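PDB 4MI2: putative enoyl-CoA hydratase/isomerase from Mycobacterium abscessus, which probably catalyses the isomerisation of a ring-epoxidised phenylacetyl-CoA in phenylacetate degradation, as a member of the enoyl-CoA hydratase/isomerase (crotonase) family. Local coordinates for residues B[16-21]-B[201-206]; B[56-61]-B[98-103]; B[104-109]-B[212-217]. All coordinates share one frame; numbering follows the deposited sequence. Where two conformers were deposited one is given.

In the fold
Contacts 1 and 2 set helices 195-207 and 87-102 (with I103 just after it) on strands 18-23 and 55-60 of the crotonase sheet; contact 3 joins helix 211-223 to the loop leading into strand 107-111. Contact 2 lies deepest, its centre about 5 Å from the centre of the chain, and is purely apolar. Contact 1, about 13 Å out but still buried, is also apolar, yet there a backbone comes close as well. Contact 3 is only partly buried; a water joins two carbonyls beside a proline-phenylalanine contact. Backbone bonds of V57 link contacts 1 and 2, those of V108 contacts 2 and 3. Contacts 1 and 3 both touch the second subunit.

Contact 1: residues B[16-21]-B[201-206]; sequences AGVAAI and SVAGRL
V18 meets A203 and G204 where helix 195-207 lies across the beginning of strand 18-23, a piece of helix-on-sheet packing in the crotonase fold. Along the helix, V202 comes first and turns its side chain to V108 of strand 107-111 and to L171 of the second subunit. A203 is the first residue to reach V18. Its methyl carbon CB stands 4.2 Å from V18 CG1, and it also packs on V57 of the central strand 55-60 and on V108, so this small residue touches three neighbouring strands. G204 comes next and makes its contact with backbone alone: having no side chain, it brings its CA within 4.1 Å of V18 CG2. Further on, L206 goes instead to V108 and, like V202, to L171 of the second subunit.

On the strand side, the two branches of V18 divide the work. CG1 is anti to the backbone N (chi1 176°) and goes to the alanine methyl; CG2, anti to the carbonyl carbon, goes to the helix backbone. Just before the strand, the side chain of N14 bends the chain into an Asx turn: its OD1 accepts from A16 N and also from V18 N, and so holds the backbone of the residue that carries the contact. No hydrogen bond crosses between helix and strand here; the closest atom of 201-206 to V18 CG2 is A203 O, at 4.0 Å.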
ATOM      1  N   ALA B  16     -33.388   7.826  10.175  1.00 23.99           N
ATOM      2  CA  ALA B  16     -32.083   8.038  10.796  1.00 24.06           C
ATOM      3  C   ALA B  16     -31.066   8.741   9.872  1.00 23.78           C
ATOM      4  O   ALA B  16     -29.911   8.927  10.253  1.00 24.09           O
ATOM      5  CB  ALA B  16     -31.525   6.704  11.268  1.00 23.91           C
ATOM      6  N   GLY B  17     -31.490   9.128   8.670  1.00 23.08           N
ATOM      7  CA  GLY B  17     -30.604   9.797   7.723  1.00 22.91           C
ATOM      8  C   GLY B  17     -29.739   8.849   6.899  1.00 22.25           C
ATOM      9  O   GLY B  17     -28.697   9.251   6.374  1.00 21.93           O
ATOM     10  N   VAL B  18     -30.168   7.595   6.789  1.00 21.74           N
ATOM     11  CA  VAL B  18     -29.504   6.627   5.934  1.00 21.37           C
ATOM     12  C   VAL B  18     -30.089   6.772   4.540  1.00 21.13           C
ATOM     13  O   VAL B  18     -31.291   6.599   4.366  1.00 21.14           O
ATOM     14  CB  VAL B  18     -29.749   5.183   6.410  1.00 21.24           C
ATOM     15  CG1 VAL B  18     -29.128   4.187   5.443  1.00 20.86           C
ATOM     16  CG2 VAL B  18     -29.200   4.982   7.815  1.00 21.76           C
ATOM     17  N   ALA B  19     -29.250   7.089   3.555  1.00 20.97           N
ATOM     18  CA  ALA B  19     -29.682   7.079   2.162  1.00 20.80           C
ATOM     19  C   ALA B  19     -29.447   5.694   1.587  1.00 20.56           C
ATOM     20  O   ALA B  19     -28.324   5.193   1.596  1.00 20.34           O
ATOM     21  CB  ALA B  19     -28.945   8.127   1.344  1.00 20.92           C
ATOM     22  N   ALA B  20     -30.523   5.073   1.109  1.00 20.66           N
ATOM     23  CA  ALA B  20     -30.454   3.757   0.499  1.00 20.64           C
ATOM     24  C   ALA B  20     -30.458   3.916  -1.017  1.00 20.69           C
ATOM     25  O   ALA B  20     -31.369   4.532  -1.567  1.00 21.31           O
ATOM     26  CB  ALA B  20     -31.625   2.894   0.955  1.00 20.58           C
ATOM     27  N   ILE B  21     -29.431   3.384  -1.676  1.00 20.51           N
ATOM     28  CA  ILE B  21     -29.362   3.341  -3.133  1.00 20.50           C
ATOM     29  C   ILE B  21     -29.382   1.869  -3.547  1.00 20.52           C
ATOM     30  O   ILE B  21     -28.466   1.115  -3.211  1.00 20.31           O
ATOM     31  CB  ILE B  21     -28.079   4.020  -3.664  1.00 20.71           C
ATOM     32  CG1 ILE B  21     -27.993   5.472  -3.168  1.00 20.98           C
ATOM     33  CG2 ILE B  21     -28.028   3.971  -5.197  1.00 20.59           C
ATOM     34  CD1 ILE B  21     -26.728   6.199  -3.591  1.00 21.01           C
ATOM     35  N   SER B 201     -27.449  -2.520   8.940  1.00 23.61           N
ATOM     36  CA  SER B 201     -27.162  -2.368  10.372  1.00 23.98           C
ATOM     37  C   SER B 201     -25.935  -1.502  10.579  1.00 23.19           C
ATOM     38  O   SER B 201     -25.940  -0.613  11.422  1.00 23.27           O
ATOM     39  CB  SER B 201     -26.955  -3.714  11.062  1.00 24.73           C
ATOM     40  OG  SER B 201     -28.071  -4.555  10.837  1.00 26.05           O
ATOM     41  N   VAL B 202     -24.887  -1.775   9.805  1.00 22.26           N
ATOM     42  CA  VAL B 202     -23.653  -1.004   9.878  1.00 21.62           C
ATOM     43  C   VAL B 202     -23.928   0.457   9.527  1.00 21.19           C
ATOM     44  O   VAL B 202     -23.535   1.353  10.271  1.00 21.15           O
ATOM     45  CB  VAL B 202     -22.550  -1.595   8.963  1.00 21.22           C
ATOM     46  CG1 VAL B 202     -21.378  -0.634   8.814  1.00 20.91           C
ATOM     47  CG2 VAL B 202     -22.065  -2.925   9.521  1.00 21.52           C
ATOM     48  N   ALA B 203     -24.616   0.690   8.409  1.00 20.80           N
ATOM     49  CA  ALA B 203     -24.981   2.050   7.987  1.00 20.53           C
ATOM     50  C   ALA B 203     -25.820   2.773   9.035  1.00 20.92           C
ATOM     51  O   ALA B 203     -25.638   3.967   9.260  1.00 20.95           O
ATOM     52  CB  ALA B 203     -25.723   2.019   6.662  1.00 20.28           C
ATOM     53  N   GLY B 204     -26.748   2.054   9.657  1.00 21.40           N
ATOM     54  CA  GLY B 204     -27.593   2.620  10.714  1.00 21.93           C
ATOM     55  C   GLY B 204     -26.783   3.059  11.920  1.00 22.23           C
ATOM     56  O   GLY B 204     -27.010   4.140  12.456  1.00 22.41           O
ATOM     57  N   ARG B 205     -25.825   2.228  12.335  1.00 22.33           N
ATOM     58  CA  ARG B 205     -24.935   2.554  13.457  1.00 22.71           C
ATOM     59  C   ARG B 205     -24.053   3.768  13.138  1.00 22.39           C
ATOM     60  O   ARG B 205     -23.899   4.675  13.956  1.00 22.90           O
ATOM     61  CB  ARG B 205     -24.067   1.342  13.839  1.00 22.82           C
ATOM     62  N   LEU B 206     -23.496   3.798  11.938  1.00 21.88           N
ATOM     63  CA  LEU B 206     -22.719   4.958  11.478  1.00 21.47           C
ATOM     64  C   LEU B 206     -23.569   6.227  11.395  1.00 21.57           C
ATOM     65  O   LEU B 206     -23.083   7.324  11.686  1.00 21.34           O
ATOM     66  CB  LEU B 206     -22.089   4.680  10.108  1.00 21.03           C
ATOM     67  CG  LEU B 206     -20.975   3.622  10.072  1.00 20.94           C
ATOM     68  CD1 LEU B 206     -20.611   3.282   8.635  1.00 20.57           C
ATOM     69  CD2 LEU B 206     -19.744   4.096  10.834  1.00 20.96           C
TER

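Contact 2: residues B[56-61]-B[98-103]; sequences VVMSAA and EALDAI
No flat group takes part where V56 and M58 meet I103 and L100: there are no ring faces or edges to set against each other, just branched and unbranched apolar chains. The setting is a beta-alpha-beta crossover of the crotonase fold, in which strand 55-60 leads through helices 71-80 and 87-102 to its parallel neighbour 107-111, and the contact lays L100 of the second helix and I103 just after it on the strand. V56 and I103 cross at about a right angle. V56 points its CG2 at the isoleucine, where it meets CG2 at 3.9 Å and the chain end CD1 at 4.2 Å, so one methyl rests against two carbons of the same side chain. I103 CG2 comes forward because it is the branch anti to the backbone N. V56 also packs on I21 of strand 18-23 and I103 on L44 of helix 34-49; all four residues of the contact are buried.

Two residues along the strand, M58 reaches the helix with the end of its long chain. A bend at the last torsion (chi3 51°) brings the terminal methyl, nearer than the sulfur, to L100. The leucine answers with the end of its own chain, and M58 CE lies 4.3 Å from L100 CD2.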
ATOM      1  N   VAL B  56     -24.663   6.313   3.886  1.00 19.23           N
ATOM      2  CA  VAL B  56     -25.193   5.796   2.637  1.00 19.18           C
ATOM      3  C   VAL B  56     -24.997   4.283   2.603  1.00 19.36           C
ATOM      4  O   VAL B  56     -23.957   3.767   3.028  1.00 19.05           O
ATOM      5  CB  VAL B  56     -24.486   6.431   1.428  1.00 18.98           C
ATOM      6  CG1 VAL B  56     -24.976   5.832   0.117  1.00 18.93           C
ATOM      7  CG2 VAL B  56     -24.692   7.933   1.437  1.00 19.23           C
ATOM      8  N   VAL B  57     -26.012   3.575   2.117  1.00 19.71           N
ATOM      9  CA  VAL B  57     -25.888   2.150   1.885  1.00 19.94           C
ATOM     10  C   VAL B  57     -26.264   1.849   0.434  1.00 20.21           C
ATOM     11  O   VAL B  57     -27.324   2.247  -0.062  1.00 20.42           O
ATOM     12  CB  VAL B  57     -26.669   1.290   2.911  1.00 20.28           C
ATOM     13  CG1 VAL B  57     -28.117   1.729   3.043  1.00 20.53           C
ATOM     14  CG2 VAL B  57     -26.578  -0.194   2.561  1.00 20.29           C
ATOM     15  N   MET B  58     -25.350   1.163  -0.235  1.00 20.27           N
ATOM     16  CA  MET B  58     -25.496   0.776  -1.623  1.00 20.55           C
ATOM     17  C   MET B  58     -25.749  -0.739  -1.642  1.00 20.07           C
ATOM     18  O   MET B  58     -25.007  -1.502  -1.024  1.00 19.59           O
ATOM     19  CB  MET B  58     -24.206   1.155  -2.361  1.00 21.08           C
ATOM     20  CG  MET B  58     -24.344   1.541  -3.822  1.00 21.98           C
ATOM     21  SD  MET B  58     -23.108   2.774  -4.345  1.00 22.72           S
ATOM     22  CE  MET B  58     -21.572   2.034  -3.763  1.00 22.51           C
ATOM     23  N   SER B  59     -26.821  -1.160  -2.316  1.00 19.94           N
ATOM     24  CA  SER B  59     -27.156  -2.574  -2.444  1.00 20.00           C
ATOM     25  C   SER B  59     -27.765  -2.868  -3.807  1.00 19.95           C
ATOM     26  O   SER B  59     -27.884  -1.972  -4.641  1.00 19.53           O
ATOM     27  CB  SER B  59     -28.111  -3.002  -1.316  1.00 20.34           C
ATOM     28  OG  SER B  59     -29.320  -2.273  -1.364  1.00 20.41           O
ATOM     29  N   ALA B  60     -28.130  -4.131  -4.035  1.00 20.22           N
ATOM     30  CA  ALA B  60     -28.637  -4.565  -5.342  1.00 20.42           C
ATOM     31  C   ALA B  60     -29.623  -5.738  -5.239  1.00 20.92           C
ATOM     32  O   ALA B  60     -29.416  -6.669  -4.462  1.00 21.26           O
ATOM     33  CB  ALA B  60     -27.475  -4.929  -6.244  1.00 20.20           C
ATOM     34  N   ALA B  61     -30.688  -5.682  -6.037  1.00 21.15           N
ATOM     35  CA  ALA B  61     -31.714  -6.724  -6.062  1.00 21.53           C
ATOM     36  C   ALA B  61     -31.267  -7.943  -6.867  1.00 21.80           C
ATOM     37  O   ALA B  61     -30.479  -7.829  -7.810  1.00 21.61           O
ATOM     38  CB  ALA B  61     -33.002  -6.167  -6.647  1.00 21.80           C
ATOM     39  N   GLU B  98     -17.198  10.283  -9.562  1.00 18.51           N
ATOM     40  CA  GLU B  98     -16.976  11.558  -8.891  1.00 19.32           C
ATOM     41  C   GLU B  98     -18.081  11.838  -7.881  1.00 18.92           C
ATOM     42  O   GLU B  98     -17.802  12.304  -6.779  1.00 18.77           O
ATOM     43  CB  GLU B  98     -16.854  12.716  -9.901  1.00 20.74           C
ATOM     44  CG  GLU B  98     -15.764  12.470 -10.927  1.00 21.79           C
ATOM     45  CD  GLU B  98     -15.096  13.722 -11.448  1.00 23.81           C
ATOM     46  OE1 GLU B  98     -15.412  14.126 -12.589  1.00 25.32           O
ATOM     47  OE2 GLU B  98     -14.223  14.287 -10.740  1.00 25.94           O
ATOM     48  N   ALA B  99     -19.326  11.535  -8.251  1.00 18.47           N
ATOM     49  CA  ALA B  99     -20.462  11.762  -7.365  1.00 18.35           C
ATOM     50  C   ALA B  99     -20.362  10.874  -6.127  1.00 17.96           C
ATOM     51  O   ALA B  99     -20.646  11.313  -5.016  1.00 18.07           O
ATOM     52  CB  ALA B  99     -21.770  11.520  -8.099  1.00 18.42           C
ATOM     53  N   LEU B 100     -19.955   9.624  -6.323  1.00 17.47           N
ATOM     54  CA  LEU B 100     -19.704   8.721  -5.207  1.00 17.18           C
ATOM     55  C   LEU B 100     -18.576   9.286  -4.333  1.00 17.13           C
ATOM     56  O   LEU B 100     -18.722   9.415  -3.117  1.00 17.22           O
ATOM     57  CB  LEU B 100     -19.375   7.322  -5.730  1.00 16.91           C
ATOM     58  CG  LEU B 100     -19.038   6.201  -4.743  1.00 16.82           C
ATOM     59  CD1 LEU B 100     -20.057   6.064  -3.621  1.00 16.93           C
ATOM     60  CD2 LEU B 100     -18.902   4.880  -5.491  1.00 16.59           C
ATOM     61  N   ASP B 101     -17.481   9.687  -4.957  1.00 17.03           N
ATOM     62  CA  ASP B 101     -16.355  10.245  -4.223  1.00 17.27           C
ATOM     63  C   ASP B 101     -16.731  11.499  -3.425  1.00 17.61           C
ATOM     64  O   ASP B 101     -16.236  11.695  -2.318  1.00 17.66           O
ATOM     65  CB  ASP B 101     -15.195  10.547  -5.184  1.00 17.32           C
ATOM     66  CG  ASP B 101     -14.026  11.225  -4.494  1.00 17.50           C
ATOM     67  OD1 ASP B 101     -13.268  10.529  -3.784  1.00 17.29           O
ATOM     68  OD2 ASP B 101     -13.892  12.459  -4.666  1.00 17.83           O
ATOM     69  N   ALA B 102     -17.625  12.320  -3.974  1.00 17.97           N
ATOM     70  CA  ALA B 102     -18.050  13.580  -3.335  1.00 18.52           C
ATOM     71  C   ALA B 102     -18.910  13.408  -2.079  1.00 18.71           C
ATOM     72  O   ALA B 102     -19.094  14.363  -1.334  1.00 19.24           O
ATOM     73  CB  ALA B 102     -18.778  14.472  -4.340  1.00 18.69           C
ATOM     74  N   ILE B 103     -19.427  12.207  -1.833  1.00 18.58           N
ATOM     75  CA  ILE B 103     -20.192  11.950  -0.611  1.00 18.67           C
ATOM     76  C   ILE B 103     -19.259  12.062   0.596  1.00 18.98           C
ATOM     77  O   ILE B 103     -18.280  11.328   0.702  1.00 18.79           O
ATOM     78  CB  ILE B 103     -20.891  10.568  -0.642  1.00 18.31           C
ATOM     79  CG1 ILE B 103     -21.827  10.483  -1.848  1.00 18.30           C
ATOM     80  CG2 ILE B 103     -21.677  10.325   0.648  1.00 18.40           C
ATOM     81  CD1 ILE B 103     -22.612   9.186  -1.952  1.00 18.20           C
TER

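Contact 3: residues B[104-109]-B[212-217]; sequences KVPVVV and AAFSEV
K104 O accepts a hydrogen bond from a water and a CA-H contact from S215. The water donates to K104 O at 2.9 Å and, with its other hydrogen, to S215 O at 2.7 Å, bridging the loop to the helix backbone. S215 CA is 3.5 Å from K104 O, with an angle of 148° at the hydrogen, a weak contact that adds to the bridge. The serine hydroxyl was built in two conformers. In the one described, S215 OG lies 3.4 Å from K104 O, a contact and not a bond; its hydrogen bond is to T211 O, one turn back in its own helix, and rests on this conformer alone.

The apolar half lies beside this. P106 crosses F214 at about a right angle, with its CG 3.9 Å from F214 CB and 4.0 Å from CD1, meeting the ring obliquely near its root. A chi1 of -71° swings the phenyl over toward the proline.

L206 of helix 195-207 and L170 of the second subunit both pack on P106 and F214, while K218 of helix 211-223 bonds to V105 O. The contact thus fastens that helix to the loop between helix 87-102 and strand 107-111.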
ATOM      1  N   LYS B 104     -19.560  12.983   1.505  1.00 19.60           N
ATOM      2  CA  LYS B 104     -18.673  13.230   2.647  1.00 20.02           C
ATOM      3  C   LYS B 104     -18.863  12.229   3.789  1.00 19.61           C
ATOM      4  O   LYS B 104     -17.933  11.978   4.552  1.00 19.62           O
ATOM      5  CB  LYS B 104     -18.872  14.648   3.172  1.00 20.92           C
ATOM      6  CG  LYS B 104     -18.577  15.740   2.154  1.00 21.76           C
ATOM      7  CD  LYS B 104     -18.805  17.122   2.769  1.00 22.86           C
ATOM      8  CE  LYS B 104     -19.479  18.093   1.800  1.00 23.68           C
ATOM      9  NZ  LYS B 104     -18.512  18.637   0.807  1.00 23.98           N
ATOM     10  N   VAL B 105     -20.065  11.667   3.903  1.00 19.18           N
ATOM     11  CA  VAL B 105     -20.406  10.773   5.011  1.00 18.97           C
ATOM     12  C   VAL B 105     -20.014   9.340   4.652  1.00 18.56           C
ATOM     13  O   VAL B 105     -19.602   9.082   3.517  1.00 18.30           O
ATOM     14  CB  VAL B 105     -21.901  10.902   5.404  1.00 19.11           C
ATOM     15  CG1 VAL B 105     -22.265  12.378   5.549  1.00 19.42           C
ATOM     16  CG2 VAL B 105     -22.821  10.227   4.398  1.00 18.92           C
ATOM     17  N   PRO B 106     -20.097   8.411   5.623  1.00 18.35           N
ATOM     18  CA  PRO B 106     -19.676   7.045   5.348  1.00 17.98           C
ATOM     19  C   PRO B 106     -20.570   6.323   4.345  1.00 17.62           C
ATOM     20  O   PRO B 106     -21.777   6.478   4.382  1.00 17.55           O
ATOM     21  CB  PRO B 106     -19.749   6.373   6.723  1.00 18.30           C
ATOM     22  CG  PRO B 106     -19.593   7.495   7.703  1.00 18.54           C
ATOM     23  CD  PRO B 106     -20.334   8.628   7.062  1.00 18.62           C
ATOM     24  N   VAL B 107     -19.959   5.543   3.455  1.00 17.32           N
ATOM     25  CA  VAL B 107     -20.685   4.797   2.419  1.00 17.10           C
ATOM     26  C   VAL B 107     -20.385   3.327   2.607  1.00 16.92           C
ATOM     27  O   VAL B 107     -19.223   2.938   2.642  1.00 16.87           O
ATOM     28  CB  VAL B 107     -20.243   5.209   0.999  1.00 16.97           C
ATOM     29  CG1 VAL B 107     -20.992   4.403  -0.059  1.00 16.95           C
ATOM     30  CG2 VAL B 107     -20.460   6.694   0.785  1.00 17.07           C
ATOM     31  N   VAL B 108     -21.443   2.530   2.738  1.00 17.05           N
ATOM     32  CA  VAL B 108     -21.359   1.093   2.940  1.00 17.01           C
ATOM     33  C   VAL B 108     -21.956   0.435   1.712  1.00 16.99           C
ATOM     34  O   VAL B 108     -22.926   0.948   1.155  1.00 16.95           O
ATOM     35  CB  VAL B 108     -22.180   0.666   4.171  1.00 17.34           C
ATOM     36  CG1 VAL B 108     -21.967  -0.811   4.492  1.00 17.45           C
ATOM     37  CG2 VAL B 108     -21.830   1.535   5.372  1.00 17.52           C
ATOM     38  N   VAL B 109     -21.389  -0.701   1.290  1.00 16.94           N
ATOM     39  CA  VAL B 109     -21.933  -1.447   0.160  1.00 16.92           C
ATOM     40  C   VAL B 109     -22.091  -2.930   0.504  1.00 17.24           C
ATOM     41  O   VAL B 109     -21.238  -3.528   1.168  1.00 17.21           O
ATOM     42  CB  VAL B 109     -21.104  -1.231  -1.129  1.00 16.67           C
ATOM     43  CG1 VAL B 109     -19.699  -1.788  -0.977  1.00 16.62           C
ATOM     44  CG2 VAL B 109     -21.807  -1.827  -2.345  1.00 16.64           C
ATOM     45  N   ALA B 212     -20.016  14.574  11.776  1.00 19.74           N
ATOM     46  CA  ALA B 212     -19.024  15.597  11.436  1.00 19.66           C
ATOM     47  C   ALA B 212     -17.608  15.064  11.612  1.00 19.40           C
ATOM     48  O   ALA B 212     -16.730  15.336  10.800  1.00 19.08           O
ATOM     49  CB  ALA B 212     -19.215  16.852  12.261  1.00 20.18           C
ATOM     50  N   ALA B 213     -17.397  14.304  12.677  1.00 19.50           N
ATOM     51  CA  ALA B 213     -16.129  13.647  12.900  1.00 19.26           C
ATOM     52  C   ALA B 213     -15.844  12.623  11.799  1.00 18.78           C
ATOM     53  O   ALA B 213     -14.740  12.560  11.283  1.00 18.61           O
ATOM     54  CB  ALA B 213     -16.118  12.983  14.269  1.00 19.63           C
ATOM     55  N   PHE B 214     -16.850  11.848  11.417  1.00 18.79           N
ATOM     56  CA  PHE B 214     -16.672  10.858  10.358  1.00 18.53           C
ATOM     57  C   PHE B 214     -16.274  11.516   9.039  1.00 18.41           C
ATOM     58  O   PHE B 214     -15.371  11.039   8.342  1.00 18.24           O
ATOM     59  CB  PHE B 214     -17.947  10.018  10.170  1.00 18.51           C
ATOM     60  CG  PHE B 214     -18.223   9.044  11.291  1.00 18.67           C
ATOM     61  CD1 PHE B 214     -19.519   8.596  11.519  1.00 18.83           C
ATOM     62  CD2 PHE B 214     -17.194   8.542  12.099  1.00 18.74           C
ATOM     63  CE1 PHE B 214     -19.797   7.686  12.527  1.00 19.13           C
ATOM     64  CE2 PHE B 214     -17.472   7.629  13.117  1.00 19.07           C
ATOM     65  CZ  PHE B 214     -18.776   7.205  13.331  1.00 19.28           C
ATOM     66  N   SER B 215     -16.956  12.607   8.711  1.00 18.58           N
ATOM     67  CA  SER B 215     -16.659  13.348   7.495  0.50 18.55           C
ATOM     68  C   SER B 215     -15.238  13.917   7.506  1.00 18.56           C
ATOM     69  O   SER B 215     -14.514  13.797   6.505  1.00 18.50           O
ATOM     70  CB  SER B 215     -17.697  14.454   7.278  0.50 18.88           C
ATOM     71  OG  SER B 215     -18.991  13.886   7.153  0.50 18.91           O
ATOM     72  N   GLU B 216     -14.827  14.504   8.626  1.00 18.77           N
ATOM     73  CA  GLU B 216     -13.467  15.040   8.769  1.00 18.88           C
ATOM     74  C   GLU B 216     -12.397  13.949   8.624  1.00 18.56           C
ATOM     75  O   GLU B 216     -11.440  14.116   7.880  1.00 18.41           O
ATOM     76  CB  GLU B 216     -13.299  15.743  10.127  1.00 19.24           C
ATOM     77  CG  GLU B 216     -14.095  17.034  10.262  1.00 19.70           C
ATOM     78  CD  GLU B 216     -13.396  18.248   9.683  1.00 19.97           C
ATOM     79  OE1 GLU B 216     -12.303  18.109   9.085  1.00 19.95           O
ATOM     80  OE2 GLU B 216     -13.936  19.364   9.835  1.00 20.47           O
ATOM     81  N   VAL B 217     -12.557  12.834   9.327  1.00 18.44           N
ATOM     82  CA  VAL B 217     -11.523  11.799   9.290  1.00 18.39           C
ATOM     83  C   VAL B 217     -11.391  11.170   7.880  1.00 18.05           C
ATOM     84  O   VAL B 217     -10.280  10.905   7.402  1.00 17.71           O
ATOM     85  CB  VAL B 217     -11.718  10.755  10.421  1.00 18.60           C
ATOM     86  CG1 VAL B 217     -12.830   9.766  10.109  1.00 18.57           C
ATOM     87  CG2 VAL B 217     -10.416  10.023  10.709  1.00 18.68           C
TER
HETATM   88  O   HOH W   1     -15.508  13.423   4.022  1.00 18.96           O